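Local coordinates for nitrogenase molybdenum-iron protein beta chain (Clostridium pasteurianum, PDB 4WES) that forms, with the alpha chain, the molybdenum-iron component of nitrogenase, which reduces dinitrogen to ammonium, and shares an [8Fe-7S] cluster with that chain, at residues B[57-62]-B[409-414]; B[183-188]-B[203-208]; B[266-271]-B[422-427]; B[316-321]-B[387-392]; B[405-410]-B[438-443]. All blocks are in the same frame, centred on the assembly; numbering follows the deposited sequence. Where two conformers were deposited one is given.

From the N terminus, interaction 1 opens first, at the end of helix 46-60, and closes a long loop at residues 409-414. Interaction 2 is a short closure within that loop. It joins helix 181-193 to the loop after strand 198-200. Interaction 3 opens next, at 266-271, and closes at 422-427, so it crosses interaction 1 and brings two helix starts together. Interaction 4 lies within both long loops and pairs neighbouring strands of the C-terminal parallel sheet. Interaction 5 begins where interaction 1 ends, sharing Phe409 and Gly410. It crosses interaction 3 and sets helix 426-448 against the edge strand 406-408.

Interaction 1: residues B[57-62]-B[409-414]; sequences SRHFKE and FGFPIM. With FE2 (Fe (II) ion), chain J.
The imidazole of His59 turns its ND1 to the backbone of Ile413. Ile413 N donates to His59 ND1 at 2.9 Å, nearly straight at 170°. The donor is tilted somewhat from the ring plane. Phe411 comes over one face of the imidazole, with its CD1 3.8 Å from ND1 of His59. The two ring planes are inclined at 53°. At the imidazole edge, Gly410 O lies 3.5 Å from CE1 of His59. A cis peptide precedes Pro412, whose CA also lies at this edge. Met414 and Arg58 cross obliquely, with SD of Met414 3.7 Å from CB of Arg58. Lys61 is the first residue after helix 46-60 and has a positive phi. This turn belongs to an iron(II) site between the two beta subunits of the tetramer. Lys61 O binds the iron at 2.1 Å and Glu62 OE2 at 2.0 Å. Two waters, with Asp301 and Asp305 of the second beta subunit, complete the site. The Lys61 side chain, bent at chi2 (-54°), brings its NZ to Met414. Lys61 NZ donates to Met414 O at 3.0 Å, from above the carbonyl plane. The same NZ donates to Arg58 O at 2.9 Å, in the carbonyl plane and on a lone pair. Arg458 O of the second beta subunit also accepts from Lys61 NZ.

Interaction 2: residues B[183-188]-B[203-208]; sequences DMREIK and DTSGVL
Arg185 and Ser205 have the CA atoms nearest each other, 6.3 Å apart, where helix 181-193 passes the loop 203-208. Lys188 and Asp203 reach toward each other tip to tip. Lys188 NZ forms a salt bridge with Asp203 OD2 at 2.8 Å, on the syn lone pair of that oxygen. The lysine chain is bent at chi3 (-66°), which places CE near both Asp203 OD2 and Ser205 OG. NZ also donates to Ser205 OG at 2.9 Å. That hydroxyl donates in turn to Asp203 OD1 at 2.6 Å, on the syn side. Both carboxylate oxygens are therefore engaged. OD1 of Asp203 takes a second bond, from Ser205 N at 3.0 Å, which arrives from above the carboxylate plane. This backbone bond makes residues 203-205 an Asx turn. The turn follows strand 198-200, which helix 181-193 connects to its parallel neighbour 172-175 in a beta-alpha-beta crossover. The loop thus folds back onto the crossover helix. Met184 points its CB toward the loop. Thr204 N makes a weak bond to Met184 SD at 3.4 Å, though the N-H is well aimed (164°). The sulfur also lies 3.1 Å from Thr204 OG1, a hydroxyl hydrogen-bonded to Tyr30 OH. Arg185 runs past Ser205, with its CG 3.5 Å from CB of Ser205. The guanidinium goes on to salt bridges with Asp209 and with Glu294 of the second beta subunit.

Interaction 3: residues B[266-271]-B[422-427]; sequences TPIGVS and NPKVGY
Ile268 leans on Lys424 and Val425. Its CB branches into CG1 and CG2, which both come near the carbonyl of Lys424. CG2 of Ile268 is 4.0 Å from Lys424 O, and CG1 is 3.9 Å from that oxygen. CG1 also touches the CG1 methyl of Val425, the two side chains crossing at about a right angle. With CG1 of Ile268 anti to the carbonyl carbon (chi1 -61°) and CD1 extended beyond it (chi2 171°), the terminal methyl reaches Lys424. CD1 of Ile268 lies 3.7 Å from CD of Lys424. It also packs on Phe409, whose ring has a cation-pi contact with Lys424. The lysine ends in a salt bridge with Glu323. Here two helix starts meet in the fold. Gly269 is the N-cap of helix 270-284, and helix 426-448 sets out close by. Pro267, the centre of an inverse gamma turn, directs its carbonyl to the second helix. Gly426 N donates to Pro267 O at 2.8 Å, nearly in line with the C=O bond. Beside it, CB of Val425 is 3.2 Å from the same Pro267 O. The proline ring and Val425 lie side by side, pointing the same way, with CG of Pro267 4.2 Å from CB of Val425. A water joins the backbones too. It accepts from Gly269 N at 2.9 Å and donates to Lys424 O and Gly426 O. Asp183 OD2 accepts from the backbone N of Lys424 and of Val425.

Interaction 4: residues B[316-321]-B[387-392]; sequences ALLGDP and DLLISN
Ala316 and Leu389 face each other in a parallel pair, strands 314-318 and 388-391. They are neighbours in the C-terminal parallel sheet, 314-318 in its middle, part of an alpha/beta domain of the Rossmann-like kind found in this family. The axes of the short strand segments 316-318 and 388-391 come within 4.8 Å and are 6° apart. Backbone bonds alternate between the strands. Ala316 N donates to Leu388 O at 2.9 Å, Ile390 N to Ala316 O at 2.9 Å, and Leu318 N to Ile390 O at 3.1 Å. CA-H...O contacts fill in between, such as Leu317 CA to Ile390 O at 3.3 Å. Apolar contacts gather at one methyl. CD1 of Leu389 is 3.8 Å from CB of Ala316, and CD1 of Leu318 comes to it from another direction. Leu317 and Ile390 point to the other face, where both pack on Leu327 of helix 321-333. Leu318 and Ser391 instead meet Phe374 of helix 374-383. Where the pairing ends, Ser391 OG donates to Asn392 O. Beside it, a water donates to Leu318 O at 2.8 Å and accepts from Asn392 N at 2.9 Å.

Interaction 5: residues B[405-410]-B[438-443]; sequences PFVRFG and TNVILD
Val440 O, a backbone carbonyl of helix 426-448, is touched by two carbons of the Pro405 ring. CB of Pro405 lies 3.8 Å from that oxygen, and CG of Pro405 lies 4.0 Å from it. These are van der Waals contacts. The Val440 side chain points toward the strand and splits its two methyls between different partners. CG2 of Val440 sits between two carbons, 3.8 Å from CB of Pro405 and 3.8 Å from CG2 of Val407. The two valines cross at about a right angle. CG1 of Val440 is anti to the carbonyl carbon (chi1 -64°) and reaches Phe406 O, at 3.7 Å. The contact thus packs the helix against strand 406-408, the outermost strand at this side of the C-terminal parallel sheet within the chain. Val440 also rests on Leu388 of the next strand. Beyond the contact, the helix meets the second beta subunit, where Asp443 forms a salt bridge with Arg416 of that subunit. No polar bond joins the two segments themselves. They meet through apolar side chains and van der Waals touches alone, so dispersion and burial of apolar surface probably supply most of the holding force here.

Interaction 1: residues B[57-62]-B[409-414]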
# COMPACT_ATOMS: atom_id res chain seq x y z
N SER B 57 -4.91 19.33 11.34
CA SER B 57 -5.62 19.29 10.06
C SER B 57 -4.79 18.62 8.97
O SER B 57 -5.36 17.92 8.12
CB SER B 57 -6.01 20.69 9.61
OG SER B 57 -7.04 21.23 10.43
N ARG B 58 -3.47 18.83 8.97
CA ARG B 58 -2.63 18.17 7.96
C ARG B 58 -2.60 16.65 8.10
O ARG B 58 -2.48 15.93 7.11
CB ARG B 58 -1.20 18.74 8.01
CG ARG B 58 -1.11 20.14 7.50
CD ARG B 58 0.28 20.75 7.76
NE ARG B 58 0.43 22.03 7.06
CZ ARG B 58 1.34 22.95 7.38
NH1 ARG B 58 2.27 22.69 8.30
NH2 ARG B 58 1.32 24.11 6.76
N HIS B 59 -2.65 16.16 9.34
CA HIS B 59 -2.64 14.74 9.64
C HIS B 59 -4.00 14.11 9.32
O HIS B 59 -4.08 13.10 8.64
CB HIS B 59 -2.24 14.54 11.12
CG HIS B 59 -2.28 13.12 11.58
ND1 HIS B 59 -1.16 12.34 11.68
CD2 HIS B 59 -3.30 12.40 12.08
CE1 HIS B 59 -1.51 11.17 12.17
NE2 HIS B 59 -2.80 11.19 12.43
N PHE B 60 -5.07 14.69 9.85
CA PHE B 60 -6.40 14.07 9.78
C PHE B 60 -7.21 14.48 8.56
O PHE B 60 -8.25 13.85 8.30
CB PHE B 60 -7.19 14.39 11.06
CG PHE B 60 -6.70 13.65 12.25
CD1 PHE B 60 -6.88 12.28 12.34
CD2 PHE B 60 -6.05 14.29 13.31
CE1 PHE B 60 -6.40 11.55 13.42
CE2 PHE B 60 -5.57 13.56 14.39
CZ PHE B 60 -5.74 12.19 14.43
N LYS B 61 -6.80 15.53 7.85
CA LYS B 61 -7.60 16.11 6.77
C LYS B 61 -9.00 16.42 7.32
O LYS B 61 -10.02 16.12 6.70
CB LYS B 61 -7.65 15.22 5.52
CG LYS B 61 -6.29 14.74 5.05
CD LYS B 61 -5.25 15.81 4.82
CE LYS B 61 -4.01 15.24 4.15
NZ LYS B 61 -2.85 16.20 4.28
N GLU B 62 -9.01 17.10 8.46
CA GLU B 62 -10.23 17.48 9.19
C GLU B 62 -10.04 18.85 9.78
O GLU B 62 -8.90 19.26 10.04
CB GLU B 62 -10.54 16.51 10.33
CG GLU B 62 -10.98 15.11 9.93
CD GLU B 62 -12.38 15.16 9.34
OE1 GLU B 62 -13.35 15.12 10.16
OE2 GLU B 62 -12.54 15.21 8.09
N PHE B 409 3.67 5.61 10.12
CA PHE B 409 3.18 5.17 11.43
C PHE B 409 3.32 6.33 12.40
O PHE B 409 4.29 7.09 12.32
CB PHE B 409 4.05 3.98 11.87
CG PHE B 409 3.71 3.39 13.21
CD1 PHE B 409 2.85 2.33 13.30
CD2 PHE B 409 4.30 3.87 14.34
CE1 PHE B 409 2.56 1.76 14.54
CE2 PHE B 409 4.02 3.31 15.58
CZ PHE B 409 3.15 2.26 15.68
N GLY B 410 2.36 6.49 13.30
CA GLY B 410 2.47 7.50 14.34
C GLY B 410 2.02 8.86 13.89
O GLY B 410 0.97 9.00 13.26
N PHE B 411 2.78 9.90 14.25
CA PHE B 411 2.29 11.27 14.17
C PHE B 411 3.44 12.24 13.90
O PHE B 411 4.46 12.14 14.59
CB PHE B 411 1.63 11.65 15.52
CG PHE B 411 1.19 13.09 15.61
CD1 PHE B 411 0.03 13.51 15.04
CD2 PHE B 411 1.94 14.01 16.30
CE1 PHE B 411 -0.36 14.85 15.12
CE2 PHE B 411 1.57 15.31 16.40
CZ PHE B 411 0.44 15.74 15.79
N PRO B 412 3.25 13.20 13.01
CA PRO B 412 2.12 13.34 12.08
C PRO B 412 2.36 12.60 10.76
O PRO B 412 3.49 12.55 10.26
CB PRO B 412 2.06 14.85 11.86
CG PRO B 412 3.44 15.29 11.97
CD PRO B 412 4.15 14.37 12.94
N ILE B 413 1.27 12.06 10.21
CA ILE B 413 1.24 11.49 8.87
C ILE B 413 0.40 12.46 8.06
O ILE B 413 -0.82 12.53 8.26
CB ILE B 413 0.65 10.07 8.85
CG1 ILE B 413 1.45 9.12 9.75
CG2 ILE B 413 0.60 9.58 7.43
CD1 ILE B 413 0.74 7.80 9.96
N MET B 414 1.05 13.21 7.17
CA MET B 414 0.43 14.39 6.55
C MET B 414 0.35 14.25 5.03
O MET B 414 -0.02 15.23 4.38
CB MET B 414 1.21 15.66 6.89
CG MET B 414 1.27 15.89 8.39
SD MET B 414 2.11 17.39 8.88
CE MET B 414 3.81 17.00 8.49
FE FE2 J . -11.67 14.93 6.27
O HOH W 1 -10.64 13.26 7.08
O HOH W 2 -12.71 16.59 5.59

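Interaction 2: residues B[183-188]-B[203-208]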
# COMPACT_ATOMS: atom_id res chain seq x y z
N ASP B 183 -7.69 3.83 16.56
CA ASP B 183 -7.26 2.98 17.66
C ASP B 183 -8.22 3.05 18.84
O ASP B 183 -8.55 2.04 19.45
CB ASP B 183 -5.85 3.41 18.09
CG ASP B 183 -4.82 3.17 17.01
OD1 ASP B 183 -3.95 4.05 16.85
OD2 ASP B 183 -4.90 2.12 16.35
N MET B 184 -8.72 4.27 19.11
CA MET B 184 -9.78 4.40 20.12
C MET B 184 -11.01 3.58 19.74
O MET B 184 -11.57 2.89 20.61
CB MET B 184 -10.10 5.88 20.35
CG MET B 184 -8.96 6.62 21.05
SD MET B 184 -8.85 8.31 20.51
CE MET B 184 -7.63 8.97 21.68
N ARG B 185 -11.42 3.62 18.47
CA ARG B 185 -12.57 2.83 18.06
C ARG B 185 -12.33 1.35 18.23
O ARG B 185 -13.21 0.61 18.68
CB ARG B 185 -12.94 3.10 16.60
CG ARG B 185 -13.49 4.49 16.36
CD ARG B 185 -13.80 4.70 14.90
NE ARG B 185 -14.25 6.05 14.57
CZ ARG B 185 -15.48 6.42 14.28
NH1 ARG B 185 -16.49 5.57 14.44
NH2 ARG B 185 -15.73 7.64 13.85
N GLU B 186 -11.11 0.89 17.90
CA GLU B 186 -10.81 -0.54 18.03
C GLU B 186 -10.79 -0.99 19.48
O GLU B 186 -11.30 -2.08 19.80
CB GLU B 186 -9.51 -0.85 17.33
CG GLU B 186 -9.04 -2.29 17.43
CD GLU B 186 -9.99 -3.34 16.87
OE1 GLU B 186 -10.96 -3.00 16.18
OE2 GLU B 186 -9.75 -4.54 17.16
N ILE B 187 -10.21 -0.18 20.36
CA ILE B 187 -10.21 -0.53 21.79
C ILE B 187 -11.64 -0.60 22.33
O ILE B 187 -11.98 -1.54 23.05
CB ILE B 187 -9.32 0.45 22.57
CG1 ILE B 187 -7.85 0.24 22.17
CG2 ILE B 187 -9.52 0.34 24.06
CD1 ILE B 187 -6.98 1.45 22.43
N LYS B 188 -12.47 0.37 21.94
CA LYS B 188 -13.89 0.34 22.35
C LYS B 188 -14.57 -0.93 21.81
O LYS B 188 -15.34 -1.59 22.53
CB LYS B 188 -14.63 1.60 21.91
CG LYS B 188 -14.16 2.85 22.64
CD LYS B 188 -15.05 4.05 22.42
CE LYS B 188 -15.01 4.50 20.99
NZ LYS B 188 -15.92 5.67 20.79
N ASP B 203 -11.34 10.64 24.02
CA ASP B 203 -11.81 9.81 22.89
C ASP B 203 -12.08 10.74 21.72
O ASP B 203 -13.07 11.44 21.71
CB ASP B 203 -13.06 9.04 23.31
CG ASP B 203 -13.64 8.23 22.18
OD1 ASP B 203 -12.99 8.07 21.13
OD2 ASP B 203 -14.78 7.72 22.35
N THR B 204 -11.17 10.73 20.73
CA THR B 204 -11.31 11.61 19.58
C THR B 204 -12.05 10.93 18.42
O THR B 204 -12.17 11.53 17.34
CB THR B 204 -9.94 12.08 19.08
OG1 THR B 204 -9.23 10.88 18.74
CG2 THR B 204 -9.20 12.86 20.17
N SER B 205 -12.52 9.70 18.61
CA SER B 205 -13.33 9.08 17.57
C SER B 205 -14.62 9.86 17.39
O SER B 205 -15.24 10.33 18.34
CB SER B 205 -13.60 7.60 17.87
OG SER B 205 -14.39 7.40 18.99
N GLY B 206 -15.01 10.05 16.14
CA GLY B 206 -16.12 10.91 15.83
C GLY B 206 -15.82 12.38 16.00
O GLY B 206 -16.75 13.20 15.98
N VAL B 207 -14.53 12.74 16.17
CA VAL B 207 -14.15 14.14 16.26
C VAL B 207 -13.07 14.46 15.18
O VAL B 207 -13.21 15.47 14.49
CB VAL B 207 -13.60 14.50 17.67
CG1 VAL B 207 -13.29 16.00 17.74
CG2 VAL B 207 -14.59 14.12 18.74
N LEU B 208 -12.04 13.64 15.11
CA LEU B 208 -10.96 13.85 14.13
C LEU B 208 -10.96 12.83 13.00
O LEU B 208 -10.02 12.76 12.23
CB LEU B 208 -9.63 13.93 14.85
CG LEU B 208 -9.39 15.27 15.53
CD1 LEU B 208 -8.32 15.20 16.59
CD2 LEU B 208 -9.07 16.36 14.53

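Interaction 3: residues B[266-271]-B[422-427]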
# COMPACT_ATOMS: atom_id res chain seq x y z
N THR B 266 0.72 -0.05 25.13
CA THR B 266 -0.16 0.17 23.99
C THR B 266 -0.36 -1.17 23.29
O THR B 266 0.63 -1.83 23.00
CB THR B 266 0.47 1.18 23.03
OG1 THR B 266 0.78 2.39 23.74
CG2 THR B 266 -0.43 1.46 21.88
N PRO B 267 -1.62 -1.55 22.99
CA PRO B 267 -1.81 -2.93 22.53
C PRO B 267 -1.54 -3.06 21.03
O PRO B 267 -2.47 -3.06 20.22
CB PRO B 267 -3.28 -3.24 22.91
CG PRO B 267 -3.93 -1.90 22.97
CD PRO B 267 -2.86 -0.98 23.53
N ILE B 268 -0.25 -3.15 20.68
CA ILE B 268 0.22 -3.40 19.32
C ILE B 268 0.93 -4.72 19.30
O ILE B 268 1.87 -4.94 20.08
CB ILE B 268 1.14 -2.26 18.82
CG1 ILE B 268 0.40 -0.92 18.79
CG2 ILE B 268 1.71 -2.61 17.44
CD1 ILE B 268 1.29 0.27 18.52
N GLY B 269 0.52 -5.61 18.40
CA GLY B 269 1.14 -6.92 18.24
C GLY B 269 0.52 -8.00 19.09
O GLY B 269 -0.56 -7.83 19.67
N VAL B 270 1.22 -9.13 19.18
CA VAL B 270 0.65 -10.31 19.82
C VAL B 270 0.64 -10.17 21.33
O VAL B 270 -0.43 -10.15 21.95
CB VAL B 270 1.38 -11.61 19.38
CG1 VAL B 270 0.73 -12.83 20.04
CG2 VAL B 270 1.41 -11.77 17.87
N SER B 271 1.81 -10.12 21.96
CA SER B 271 1.85 -10.10 23.42
C SER B 271 1.17 -8.89 24.00
O SER B 271 0.48 -8.99 25.01
CB SER B 271 3.26 -10.26 23.95
OG SER B 271 4.09 -9.16 23.60
N ASN B 422 -7.65 3.49 9.81
CA ASN B 422 -7.13 2.15 10.11
C ASN B 422 -6.44 2.10 11.45
O ASN B 422 -5.55 2.87 11.78
CB ASN B 422 -6.22 1.54 9.02
CG ASN B 422 -5.96 2.46 7.85
OD1 ASN B 422 -4.80 2.71 7.50
ND2 ASN B 422 -7.03 2.92 7.20
N PRO B 423 -6.87 1.12 12.28
CA PRO B 423 -6.21 0.98 13.55
C PRO B 423 -4.86 0.31 13.38
O PRO B 423 -4.67 -0.46 12.43
CB PRO B 423 -7.15 0.03 14.32
CG PRO B 423 -7.76 -0.82 13.26
CD PRO B 423 -7.94 0.13 12.09
N LYS B 424 -3.93 0.61 14.31
CA LYS B 424 -2.72 -0.15 14.50
C LYS B 424 -2.76 -1.06 15.70
O LYS B 424 -1.88 -1.91 15.82
CB LYS B 424 -1.48 0.79 14.60
CG LYS B 424 -1.48 1.67 15.88
CD LYS B 424 -0.30 2.62 16.08
CE LYS B 424 -0.73 4.06 16.44
NZ LYS B 424 0.39 5.02 16.20
N VAL B 425 -3.74 -0.86 16.58
CA VAL B 425 -3.86 -1.65 17.80
C VAL B 425 -4.74 -2.88 17.61
O VAL B 425 -5.52 -2.98 16.65
CB VAL B 425 -4.41 -0.79 18.96
CG1 VAL B 425 -3.47 0.35 19.27
CG2 VAL B 425 -5.84 -0.31 18.71
N GLY B 426 -4.65 -3.78 18.56
CA GLY B 426 -5.45 -4.99 18.54
C GLY B 426 -4.97 -6.02 17.54
O GLY B 426 -4.00 -5.82 16.81
N TYR B 427 -5.64 -7.17 17.50
CA TYR B 427 -5.33 -8.16 16.49
C TYR B 427 -5.65 -7.62 15.11
O TYR B 427 -4.88 -7.87 14.16
CB TYR B 427 -6.06 -9.48 16.79
CG TYR B 427 -5.82 -9.98 18.19
CD1 TYR B 427 -4.55 -10.32 18.64
CD2 TYR B 427 -6.87 -10.14 19.09
CE1 TYR B 427 -4.32 -10.77 19.94
CE2 TYR B 427 -6.66 -10.58 20.37
CZ TYR B 427 -5.38 -10.90 20.80
OH TYR B 427 -5.19 -11.32 22.09
O HOH W 3 -1.61 -4.45 16.87

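Interaction 4: residues B[316-321]-B[387-392]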
# COMPACT_ATOMS: atom_id res chain seq x y z
N ALA B 316 14.41 0.07 10.98
CA ALA B 316 14.62 1.35 11.67
C ALA B 316 13.26 1.91 12.04
O ALA B 316 12.36 1.95 11.20
CB ALA B 316 15.34 2.33 10.77
N LEU B 317 13.11 2.33 13.30
CA LEU B 317 11.85 2.84 13.83
C LEU B 317 12.08 4.13 14.57
O LEU B 317 13.00 4.22 15.38
CB LEU B 317 11.19 1.85 14.86
CG LEU B 317 10.95 0.44 14.49
CD1 LEU B 317 12.12 -0.42 14.87
CD2 LEU B 317 9.69 0.02 15.22
N LEU B 318 11.25 5.14 14.30
CA LEU B 318 11.28 6.38 15.05
C LEU B 318 9.87 6.75 15.40
O LEU B 318 8.98 6.71 14.54
CB LEU B 318 11.85 7.60 14.28
CG LEU B 318 13.27 7.48 13.79
CD1 LEU B 318 13.30 6.93 12.38
CD2 LEU B 318 13.96 8.86 13.91
N GLY B 319 9.65 7.22 16.63
CA GLY B 319 8.34 7.75 17.01
C GLY B 319 8.19 7.96 18.48
O GLY B 319 9.17 8.21 19.19
N ASP B 320 6.96 7.89 18.94
CA ASP B 320 6.62 8.21 20.30
C ASP B 320 6.81 6.96 21.18
O ASP B 320 6.69 5.82 20.72
CB ASP B 320 5.19 8.75 20.35
CG ASP B 320 5.03 10.03 19.62
OD1 ASP B 320 6.04 10.77 19.45
OD2 ASP B 320 3.89 10.37 19.22
N PRO B 321 7.11 7.15 22.48
CA PRO B 321 7.66 6.01 23.22
C PRO B 321 6.70 4.86 23.40
O PRO B 321 7.09 3.69 23.25
CB PRO B 321 8.08 6.60 24.57
CG PRO B 321 8.07 8.05 24.43
CD PRO B 321 7.28 8.42 23.19
N ASP B 387 16.36 -2.82 6.10
CA ASP B 387 15.42 -3.38 5.16
C ASP B 387 14.02 -2.73 5.18
O ASP B 387 13.20 -2.99 4.31
CB ASP B 387 15.27 -4.88 5.41
CG ASP B 387 16.58 -5.60 5.34
OD1 ASP B 387 17.24 -5.49 4.27
OD2 ASP B 387 16.99 -6.26 6.32
N LEU B 388 13.79 -1.88 6.18
CA LEU B 388 12.46 -1.35 6.44
C LEU B 388 12.62 -0.15 7.37
O LEU B 388 13.42 -0.17 8.29
CB LEU B 388 11.59 -2.41 7.13
CG LEU B 388 10.11 -2.08 7.42
CD1 LEU B 388 9.32 -1.94 6.13
CD2 LEU B 388 9.49 -3.16 8.31
N LEU B 389 11.82 0.88 7.09
CA LEU B 389 11.76 2.10 7.90
C LEU B 389 10.33 2.34 8.28
O LEU B 389 9.46 2.36 7.41
CB LEU B 389 12.30 3.29 7.12
CG LEU B 389 12.21 4.67 7.76
CD1 LEU B 389 12.99 4.79 9.04
CD2 LEU B 389 12.64 5.75 6.80
N ILE B 390 10.10 2.59 9.56
CA ILE B 390 8.77 2.86 10.11
C ILE B 390 8.82 4.16 10.91
O ILE B 390 9.58 4.25 11.88
CB ILE B 390 8.24 1.71 10.99
CG1 ILE B 390 8.33 0.35 10.28
CG2 ILE B 390 6.82 2.02 11.42
CD1 ILE B 390 7.88 -0.80 11.11
N SER B 391 8.06 5.16 10.48
CA SER B 391 8.09 6.45 11.14
C SER B 391 6.94 7.30 10.64
O SER B 391 6.20 6.90 9.75
CB SER B 391 9.41 7.21 10.86
OG SER B 391 9.47 7.72 9.52
N ASN B 392 6.88 8.54 11.14
CA ASN B 392 5.92 9.49 10.60
C ASN B 392 6.39 9.99 9.23
O ASN B 392 7.38 9.51 8.66
CB ASN B 392 5.68 10.63 11.59
CG ASN B 392 6.88 11.56 11.75
OD1 ASN B 392 7.71 11.69 10.86
ND2 ASN B 392 6.93 12.25 12.89
O HOH W 4 7.98 9.18 13.70

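Interaction 5: residues B[405-410]-B[438-443]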
# COMPACT_ATOMS: atom_id res chain seq x y z
N PRO B 405 12.12 0.38 1.92
CA PRO B 405 10.64 0.23 2.08
C PRO B 405 10.15 0.94 3.32
O PRO B 405 10.75 0.82 4.38
CB PRO B 405 10.47 -1.29 2.16
CG PRO B 405 11.63 -1.82 1.38
CD PRO B 405 12.78 -0.92 1.73
N PHE B 406 9.05 1.68 3.14
CA PHE B 406 8.64 2.68 4.12
C PHE B 406 7.19 2.50 4.55
O PHE B 406 6.29 2.48 3.72
CB PHE B 406 8.85 4.07 3.53
CG PHE B 406 8.46 5.23 4.42
CD1 PHE B 406 8.90 5.31 5.72
CD2 PHE B 406 7.68 6.27 3.92
CE1 PHE B 406 8.52 6.37 6.54
CE2 PHE B 406 7.31 7.33 4.73
CZ PHE B 406 7.74 7.38 6.03
N VAL B 407 6.96 2.41 5.87
CA VAL B 407 5.66 2.36 6.49
C VAL B 407 5.42 3.62 7.30
O VAL B 407 6.15 3.87 8.25
CB VAL B 407 5.51 1.11 7.35
CG1 VAL B 407 4.17 1.08 8.09
CG2 VAL B 407 5.70 -0.14 6.49
N ARG B 408 4.38 4.35 6.94
CA ARG B 408 3.96 5.52 7.70
C ARG B 408 3.25 5.09 8.98
O ARG B 408 2.29 4.29 8.92
CB ARG B 408 3.06 6.39 6.85
CG ARG B 408 3.80 7.14 5.77
CD ARG B 408 2.87 7.75 4.74
NE ARG B 408 3.63 8.53 3.76
CZ ARG B 408 4.30 8.02 2.72
NH1 ARG B 408 4.26 6.73 2.48
NH2 ARG B 408 5.04 8.83 1.99
N PHE B 409 3.67 5.61 10.12
CA PHE B 409 3.18 5.17 11.43
C PHE B 409 3.32 6.33 12.40
O PHE B 409 4.29 7.09 12.32
CB PHE B 409 4.05 3.98 11.87
CG PHE B 409 3.71 3.39 13.21
CD1 PHE B 409 2.85 2.33 13.30
CD2 PHE B 409 4.30 3.87 14.34
CE1 PHE B 409 2.56 1.76 14.54
CE2 PHE B 409 4.02 3.31 15.58
CZ PHE B 409 3.15 2.26 15.68
N GLY B 410 2.36 6.49 13.30
CA GLY B 410 2.47 7.50 14.34
C GLY B 410 2.02 8.86 13.89
O GLY B 410 0.97 9.00 13.26
N THR B 438 4.60 -6.28 4.65
CA THR B 438 4.95 -7.22 3.60
C THR B 438 4.67 -6.62 2.22
O THR B 438 5.42 -6.89 1.28
CB THR B 438 4.32 -8.59 3.81
OG1 THR B 438 2.91 -8.50 3.87
CG2 THR B 438 4.81 -9.21 5.09
N ASN B 439 3.60 -5.84 2.09
CA ASN B 439 3.34 -5.18 0.82
C ASN B 439 4.52 -4.31 0.39
O ASN B 439 4.92 -4.33 -0.79
CB ASN B 439 2.11 -4.27 0.89
CG ASN B 439 0.77 -4.99 0.77
OD1 ASN B 439 0.69 -6.19 0.57
ND2 ASN B 439 -0.28 -4.21 0.92
N VAL B 440 5.07 -3.48 1.29
CA VAL B 440 6.13 -2.58 0.87
C VAL B 440 7.43 -3.31 0.59
O VAL B 440 8.19 -2.94 -0.34
CB VAL B 440 6.37 -1.40 1.85
CG1 VAL B 440 5.17 -0.50 1.93
CG2 VAL B 440 6.87 -1.78 3.22
N ILE B 441 7.68 -4.40 1.31
CA ILE B 441 8.85 -5.24 1.05
C ILE B 441 8.72 -5.90 -0.31
O ILE B 441 9.65 -5.86 -1.14
CB ILE B 441 9.05 -6.27 2.19
CG1 ILE B 441 9.53 -5.53 3.46
CG2 ILE B 441 9.96 -7.40 1.77
CD1 ILE B 441 9.49 -6.40 4.70
N LEU B 442 7.55 -6.49 -0.60
CA LEU B 442 7.34 -7.14 -1.88
C LEU B 442 7.30 -6.15 -3.04
O LEU B 442 7.80 -6.46 -4.13
CB LEU B 442 6.07 -7.99 -1.83
CG LEU B 442 6.24 -9.29 -1.08
CD1 LEU B 442 4.90 -9.93 -0.70
CD2 LEU B 442 7.04 -10.29 -1.89
N ASP B 443 6.75 -4.96 -2.84
CA ASP B 443 6.73 -3.97 -3.90
C ASP B 443 8.16 -3.67 -4.37
O ASP B 443 8.43 -3.56 -5.57
CB ASP B 443 6.08 -2.67 -3.41
CG ASP B 443 4.55 -2.67 -3.45
OD1 ASP B 443 3.93 -3.58 -4.03
OD2 ASP B 443 4.01 -1.70 -2.88